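Local coordinates for Lmaj004144AAA protein (Leishmania major, PDB 1Y63) that probably transfers phosphate between nucleoside triphosphates and monophosphates as an adenylate kinase of the AK6 subfamily, and also hydrolyses ATP, at residues M26-M29 with I30-E33. Sequence-based numbering, arbitrary orientation.
Sequences MAEM and IAAE. With MN (manganese (II) ion), chain C.
M26 to M29 accept hydrogen bonds from the amides of I30 to E33 in strict i to i+4 order, forming the last two turns of the alpha-helix 23-33, whose first turn carries the end of the Walker A P-loop. The four bonds have equal N to O lengths but become progressively less straight: the N-H...O angle falls from 164° for I30 N on M26 O to 139° for E33 N on M29 O, at the end of the helix.

On the buried side, CD1 of I30 lies 4.1 Å from CG of M26. I30 also reaches F37 and V87 of the central sheet, whereas M26 leans on M164 and T167 of helix 161-178, so this one turn is wedged between sheet and helix. One turn on, M29 and E33 run alongside each other in the same direction, and both touch V168. In the conformer described here, one of two modelled for M29, CG is anti to the backbone N, its thioether extends beside the E33 carboxylate, and CG of M29 is 3.8 Å from OE1 of E33.

E28 points elsewhere, to a manganese ion that it shares with H39. A bend at chi2 (-77°) turns the carboxylate, and its two oxygens divide the work: OE2 of E28 binds the metal directly at 2.2 Å, while OE1 of E28 accepts a hydrogen bond from a water that is itself a manganese ligand, with 2.6 Å between OE1 and the water oxygen.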
# COMPACT_ATOMS: atom_id res chain seq x y z
N MET A 26 -8.79 1.12 -2.63
CA MET A 26 -8.25 0.91 -3.99
C MET A 26 -7.85 -0.53 -4.21
O MET A 26 -8.13 -1.09 -5.25
CB MET A 26 -7.09 1.83 -4.29
CG MET A 26 -6.63 1.70 -5.74
SD MET A 26 -5.33 2.86 -6.16
CE MET A 26 -6.28 4.38 -6.22
N ALA A 27 -7.22 -1.15 -3.22
CA ALA A 27 -6.81 -2.54 -3.36
C ALA A 27 -8.04 -3.45 -3.53
O ALA A 27 -8.00 -4.43 -4.30
CB ALA A 27 -6.00 -2.98 -2.18
N GLU A 28 -9.12 -3.15 -2.81
CA GLU A 28 -10.33 -3.94 -2.97
C GLU A 28 -10.98 -3.71 -4.33
O GLU A 28 -11.52 -4.64 -4.93
CB GLU A 28 -11.30 -3.73 -1.82
CG GLU A 28 -10.72 -4.21 -0.48
CD GLU A 28 -10.73 -5.72 -0.29
OE1 GLU A 28 -10.99 -6.50 -1.24
OE2 GLU A 28 -10.48 -6.16 0.85
N MET A 29 -10.92 -2.49 -4.84
CA MET A 29 -11.36 -2.25 -6.22
C MET A 29 -10.57 -3.05 -7.24
O MET A 29 -11.15 -3.65 -8.15
CB MET A 29 -11.31 -0.78 -6.55
CG MET A 29 -11.85 -0.49 -7.92
SD MET A 29 -11.85 1.23 -8.51
CE MET A 29 -13.42 1.80 -7.88
N ILE A 30 -9.26 -3.09 -7.08
CA ILE A 30 -8.42 -3.90 -7.94
C ILE A 30 -8.78 -5.38 -7.84
O ILE A 30 -8.94 -6.07 -8.85
CB ILE A 30 -6.93 -3.64 -7.60
CG1 ILE A 30 -6.52 -2.23 -8.04
CG2 ILE A 30 -6.02 -4.70 -8.22
CD1 ILE A 30 -5.24 -1.74 -7.42
N ALA A 31 -8.92 -5.89 -6.62
CA ALA A 31 -9.24 -7.29 -6.43
C ALA A 31 -10.60 -7.63 -7.02
O ALA A 31 -10.80 -8.77 -7.52
CB ALA A 31 -9.20 -7.65 -4.97
N ALA A 32 -11.53 -6.68 -6.98
CA ALA A 32 -12.87 -6.88 -7.57
C ALA A 32 -12.95 -6.77 -9.08
O ALA A 32 -13.75 -7.47 -9.71
CB ALA A 32 -13.86 -5.89 -6.96
N GLU A 33 -12.17 -5.86 -9.65
CA GLU A 33 -12.29 -5.47 -11.05
C GLU A 33 -11.27 -6.07 -11.97
O GLU A 33 -11.57 -6.31 -13.13
CB GLU A 33 -12.11 -3.97 -11.19
CG GLU A 33 -13.24 -3.16 -10.70
CD GLU A 33 -13.24 -1.78 -11.35
OE1 GLU A 33 -12.15 -1.22 -11.59
OE2 GLU A 33 -14.34 -1.26 -11.62
MN MN C . -9.27 -7.92 1.26
O HOH W 1 -9.86 -8.75 -0.50
O HOH W 2 -8.87 -7.41 3.35
O HOH W 3 -10.87 -9.24 2.07
O HOH W 4 -7.84 -9.65 1.64